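Uncharacterized novel protein (Burkholderia pseudomallei K96243, PDB 3FJV) is of unknown function but belongs to the DUF3501 family and folds as an antiparallel sheet flanked by helices. Local coordinates at residues 22-33 and 44-53. Numbering follows the deposited sequence.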
loop_
_atom_site.group_PDB
_atom_site.type_symbol
_atom_site.label_atom_id
_atom_site.label_comp_id
_atom_site.label_asym_id
_atom_site.label_seq_id
_atom_site.Cartn_x
_atom_site.Cartn_y
_atom_site.Cartn_z
ATOM N N GLU A 22 -19.621 12.920 -12.609
ATOM C CA GLU A 22 -18.735 13.264 -11.519
ATOM C C GLU A 22 -17.268 12.935 -11.811
ATOM O O GLU A 22 -16.391 13.747 -11.440
ATOM C CB GLU A 22 -19.176 12.570 -10.230
ATOM C CG GLU A 22 -20.501 13.098 -9.665
ATOM C CD GLU A 22 -20.393 14.545 -9.223
ATOM O OE1 GLU A 22 -20.645 15.443 -10.065
ATOM O OE2 GLU A 22 -20.090 14.775 -8.042
ATOM N N HIS A 23 -16.987 11.777 -12.422
ATOM C CA HIS A 23 -15.581 11.433 -12.776
ATOM C C HIS A 23 -15.017 12.611 -13.590
ATOM O O HIS A 23 -13.939 13.093 -13.294
ATOM C CB HIS A 23 -15.390 10.146 -13.670
ATOM C CG HIS A 23 -15.789 8.813 -13.057
ATOM N ND1 HIS A 23 -15.391 8.382 -11.810
ATOM C CD2 HIS A 23 -16.460 7.761 -13.609
ATOM C CE1 HIS A 23 -15.845 7.155 -11.587
ATOM N NE2 HIS A 23 -16.477 6.741 -12.678
ATOM N N ALA A 24 -15.738 13.054 -14.629
ATOM C CA ALA A 24 -15.317 14.199 -15.481
ATOM C C ALA A 24 -15.222 15.549 -14.715
ATOM O O ALA A 24 -14.241 16.296 -14.865
ATOM C CB ALA A 24 -16.193 14.342 -16.755
ATOM N N ARG A 25 -16.204 15.846 -13.894
ATOM C CA ARG A 25 -16.198 17.091 -13.125
ATOM C C ARG A 25 -14.980 17.149 -12.215
ATOM O O ARG A 25 -14.303 18.187 -12.084
ATOM C CB ARG A 25 -17.465 17.225 -12.289
ATOM C CG ARG A 25 -17.638 18.591 -11.683
ATOM C CD ARG A 25 -18.952 18.729 -10.976
ATOM N NE ARG A 25 -19.072 17.858 -9.809
ATOM C CZ ARG A 25 -18.647 18.180 -8.584
ATOM N NH1 ARG A 25 -18.047 19.337 -8.359
ATOM N NH2 ARG A 25 -18.823 17.325 -7.584
ATOM N N VAL A 26 -14.672 16.042 -11.577
ATOM C CA VAL A 26 -13.605 16.014 -10.593
ATOM C C VAL A 26 -12.227 16.013 -11.277
ATOM O O VAL A 26 -11.308 16.682 -10.830
ATOM C CB VAL A 26 -13.802 14.799 -9.624
ATOM C CG1 VAL A 26 -12.572 14.524 -8.763
ATOM C CG2 VAL A 26 -15.086 14.995 -8.787
ATOM N N ILE A 27 -12.059 15.271 -12.370
ATOM C CA ILE A 27 -10.871 15.406 -13.198
ATOM C C ILE A 27 -10.561 16.859 -13.568
ATOM O O ILE A 27 -9.430 17.303 -13.432
ATOM C CB ILE A 27 -10.990 14.531 -14.518
ATOM C CG1 ILE A 27 -10.717 13.049 -14.162
ATOM C CG2 ILE A 27 -9.979 15.020 -15.639
ATOM C CD1 ILE A 27 -11.020 12.014 -15.326
ATOM N N ALA A 28 -11.577 17.602 -14.020
ATOM C CA ALA A 28 -11.418 18.986 -14.383
ATOM C C ALA A 28 -10.979 19.792 -13.149
ATOM O O ALA A 28 -10.072 20.630 -13.239
ATOM C CB ALA A 28 -12.720 19.562 -14.956
ATOM N N HIS A 29 -11.636 19.559 -12.031
ATOM C CA HIS A 29 -11.294 20.259 -10.782
ATOM C C HIS A 29 -9.833 20.009 -10.387
ATOM O O HIS A 29 -9.128 20.927 -9.928
ATOM C CB HIS A 29 -12.232 19.877 -9.637
ATOM C CG HIS A 29 -11.970 20.629 -8.363
ATOM N ND1 HIS A 29 -12.337 21.954 -8.192
ATOM C CD2 HIS A 29 -11.363 20.253 -7.204
ATOM C CE1 HIS A 29 -11.962 22.358 -6.985
ATOM N NE2 HIS A 29 -11.370 21.347 -6.362
ATOM N N LYS A 30 -9.385 18.777 -10.550
ATOM C CA LYS A 30 -8.066 18.398 -10.062
ATOM C C LYS A 30 -6.941 19.086 -10.834
ATOM O O LYS A 30 -5.810 19.099 -10.397
ATOM C CB LYS A 30 -7.878 16.872 -10.075
ATOM C CG LYS A 30 -8.585 16.082 -9.032
ATOM C CD LYS A 30 -8.334 14.598 -9.244
ATOM C CE LYS A 30 -8.976 13.775 -8.198
ATOM N NZ LYS A 30 -8.616 12.362 -8.293
ATOM N N LYS A 31 -7.235 19.666 -12.000
ATOM C CA LYS A 31 -6.251 20.488 -12.691
ATOM C C LYS A 31 -5.814 21.669 -11.881
ATOM O O LYS A 31 -4.712 22.189 -12.096
ATOM C CB LYS A 31 -6.784 20.941 -14.103
ATOM C CG LYS A 31 -6.877 19.721 -14.997
ATOM C CD LYS A 31 -7.489 19.975 -16.365
ATOM C CE LYS A 31 -7.679 18.642 -17.099
ATOM N NZ LYS A 31 -8.533 18.722 -18.351
ATOM N N ARG A 32 -6.643 22.129 -10.932
ATOM C CA ARG A 32 -6.208 23.204 -10.033
ATOM C C ARG A 32 -5.582 22.742 -8.724
ATOM O O ARG A 32 -5.298 23.564 -7.855
ATOM C CB ARG A 32 -7.433 24.057 -9.685
ATOM C CG ARG A 32 -8.105 24.589 -10.960
ATOM C CD ARG A 32 -8.905 25.866 -10.708
ATOM N NE ARG A 32 -8.057 26.957 -10.233
ATOM C CZ ARG A 32 -8.451 27.905 -9.385
ATOM N NH1 ARG A 32 -9.705 27.914 -8.882
ATOM N NH2 ARG A 32 -7.597 28.846 -9.033
ATOM N N ARG A 33 -5.466 21.434 -8.553
ATOM C CA ARG A 33 -5.069 20.850 -7.240
ATOM C C ARG A 33 -3.833 19.951 -7.320
ATOM O O ARG A 33 -3.242 19.607 -6.291
ATOM C CB ARG A 33 -6.253 20.038 -6.695
ATOM C CG ARG A 33 -7.575 20.775 -6.546
ATOM C CD ARG A 33 -7.496 21.964 -5.633
ATOM N NE ARG A 33 -7.124 21.562 -4.264
ATOM C CZ ARG A 33 -7.183 22.344 -3.195
ATOM N NH1 ARG A 33 -7.459 23.637 -3.308
ATOM N NH2 ARG A 33 -6.890 21.830 -2.004
ATOM N N LEU A 44 -1.705 15.486 -4.691
ATOM C CA LEU A 44 -3.017 16.063 -4.906
ATOM C C LEU A 44 -3.394 16.785 -3.656
ATOM O O LEU A 44 -3.571 16.157 -2.597
ATOM C CB LEU A 44 -4.072 15.025 -5.264
ATOM C CG LEU A 44 -5.471 15.617 -5.608
ATOM C CD1 LEU A 44 -5.444 16.292 -6.970
ATOM C CD2 LEU A 44 -6.498 14.468 -5.548
ATOM N N PHE A 45 -3.524 18.112 -3.767
ATOM C CA PHE A 45 -4.024 18.907 -2.655
ATOM C C PHE A 45 -5.524 18.709 -2.526
ATOM O O PHE A 45 -6.278 18.915 -3.486
ATOM C CB PHE A 45 -3.633 20.365 -2.815
ATOM C CG PHE A 45 -2.201 20.586 -2.560
ATOM C CD1 PHE A 45 -1.763 20.805 -1.254
ATOM C CD2 PHE A 45 -1.258 20.469 -3.594
ATOM C CE1 PHE A 45 -0.408 21.003 -0.969
ATOM C CE2 PHE A 45 0.096 20.644 -3.353
ATOM C CZ PHE A 45 0.550 20.887 -2.002
ATOM N N GLU A 46 -5.945 18.261 -1.357
ATOM C CA GLU A 46 -7.316 17.800 -1.140
ATOM C C GLU A 46 -8.262 18.907 -0.684
ATOM O O GLU A 46 -7.895 19.784 0.128
ATOM C CB GLU A 46 -7.343 16.620 -0.166
ATOM C CG GLU A 46 -6.461 15.461 -0.569
ATOM C CD GLU A 46 -7.086 14.466 -1.586
ATOM O OE1 GLU A 46 -8.254 14.678 -2.003
ATOM O OE2 GLU A 46 -6.430 13.419 -1.871
ATOM N N ASP A 47 -9.482 18.889 -1.214
ATOM C CA ASP A 47 -10.531 19.833 -0.793
ATOM C C ASP A 47 -11.903 19.141 -0.761
ATOM O O ASP A 47 -11.973 17.909 -0.865
ATOM C CB ASP A 47 -10.508 21.107 -1.695
ATOM C CG ASP A 47 -10.840 20.808 -3.178
ATOM O OD1 ASP A 47 -11.434 19.719 -3.453
ATOM O OD2 ASP A 47 -10.528 21.651 -4.071
ATOM N N GLU A 48 -12.984 19.905 -0.550
ATOM C CA GLU A 48 -14.326 19.301 -0.462
ATOM C C GLU A 48 -14.647 18.432 -1.708
ATOM O O GLU A 48 -15.185 17.327 -1.612
ATOM C CB GLU A 48 -15.400 20.368 -0.268
ATOM C CG GLU A 48 -16.795 19.751 -0.014
ATOM C CD GLU A 48 -17.899 20.757 0.108
ATOM O OE1 GLU A 48 -17.800 21.848 -0.470
ATOM O OE2 GLU A 48 -18.937 20.395 0.667
ATOM N N THR A 49 -14.332 18.959 -2.878
ATOM C CA THR A 49 -14.619 18.264 -4.120
ATOM C C THR A 49 -13.866 16.917 -4.230
ATOM O O THR A 49 -14.466 15.909 -4.551
ATOM C CB THR A 49 -14.316 19.161 -5.296
ATOM O OG1 THR A 49 -15.156 20.337 -5.248
ATOM C CG2 THR A 49 -14.543 18.429 -6.603
ATOM N N THR A 50 -12.569 16.942 -3.995
ATOM C CA THR A 50 -11.749 15.759 -4.129
ATOM C C THR A 50 -12.100 14.724 -3.066
ATOM O O THR A 50 -12.093 13.522 -3.367
ATOM C CB THR A 50 -10.222 16.030 -4.098
ATOM O OG1 THR A 50 -9.819 16.544 -2.819
ATOM C CG2 THR A 50 -9.795 17.031 -5.204
ATOM N N ILE A 51 -12.423 15.180 -1.860
ATOM C CA ILE A 51 -12.692 14.263 -0.733
ATOM C C ILE A 51 -14.091 13.618 -0.874
ATOM O O ILE A 51 -14.221 12.409 -0.785
ATOM C CB ILE A 51 -12.490 14.959 0.660
ATOM C CG1 ILE A 51 -11.028 15.425 0.809
ATOM C CG2 ILE A 51 -12.808 13.916 1.803
ATOM C CD1 ILE A 51 -10.764 16.402 1.980
ATOM N N ARG A 52 -15.117 14.429 -1.134
ATOM C CA ARG A 52 -16.487 13.954 -1.367
ATOM C C ARG A 52 -16.554 12.889 -2.467
ATOM O O ARG A 52 -17.219 11.851 -2.295
ATOM C CB ARG A 52 -17.383 15.148 -1.669
ATOM C CG ARG A 52 -18.844 14.930 -1.698
ATOM C CD ARG A 52 -19.595 16.238 -1.455
ATOM N NE ARG A 52 -21.023 16.020 -1.597
ATOM C CZ ARG A 52 -21.693 16.035 -2.742
ATOM N NH1 ARG A 52 -21.089 16.370 -3.880
ATOM N NH2 ARG A 52 -22.981 15.731 -2.766
ATOM N N TYR A 53 -15.831 13.116 -3.545
ATOM C CA TYR A 53 -15.705 12.157 -4.625
ATOM C C TYR A 53 -15.078 10.842 -4.159
ATOM O O TYR A 53 -15.592 9.767 -4.443
ATOM C CB TYR A 53 -14.850 12.741 -5.735
ATOM C CG TYR A 53 -14.546 11.794 -6.867
ATOM C CD1 TYR A 53 -15.537 11.439 -7.768
ATOM C CD2 TYR A 53 -13.286 11.263 -7.052
ATOM C CE1 TYR A 53 -15.302 10.559 -8.815
ATOM C CE2 TYR A 53 -13.010 10.407 -8.153
ATOM C CZ TYR A 53 -14.023 10.062 -9.016
ATOM O OH TYR A 53 -13.810 9.244 -10.102
HETATM O O HOH W 1 -22.337 15.388 -6.383
HETATM O O HOH W 2 -12.232 11.232 -11.845
#
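H29, V26 and H23 on helix 12-30 meet D47, T49 and Y53 on and just before helix 48-62; the two helices pack together, and R33, just after helix 12-30, binds the end of strand 41-45. A two-stranded hairpin, 34-37 and 41-45, links the helices. The axes of segments 22-30 and 48-53 approach to 10.0 Å and run roughly antiparallel, at 144°. H29 NE2 donates a very short, nearly straight bond of 2.5 Å to D47 OD2. CB of T49 lies over one face of the H29 ring in a CH-pi contact. D47 also caps helix 48-62: its OD1 accepts from T50 N, while D47 N donates to T50 OG1. R33 bends back at chi2 and chi3 (-59° and -62°), which brings NE to F45 O at 2.9 Å. NE approaches from above that carbonyl plane. OD2 of D47 lies over the guanidinium face, so this salt bridge works through charge alone; D192 is a second carboxylate partner of R33. F45 N returns a bond to R33 O. Farther along, V26 CG1 packs over the Y53 ring face, 4.1 Å from its centroid. Y53 OH meets H23 ND1 in a very short hydrogen bond of 2.5 Å, at the edge of the histidine ring; either could be the donor. A water joins Y53 OH to H23 O. The arrangement is two roughly antiparallel helices joined by a beta hairpin at the edge of the antiparallel sheet, tied by a His-carboxylate hydrogen bond to the capping-box aspartate.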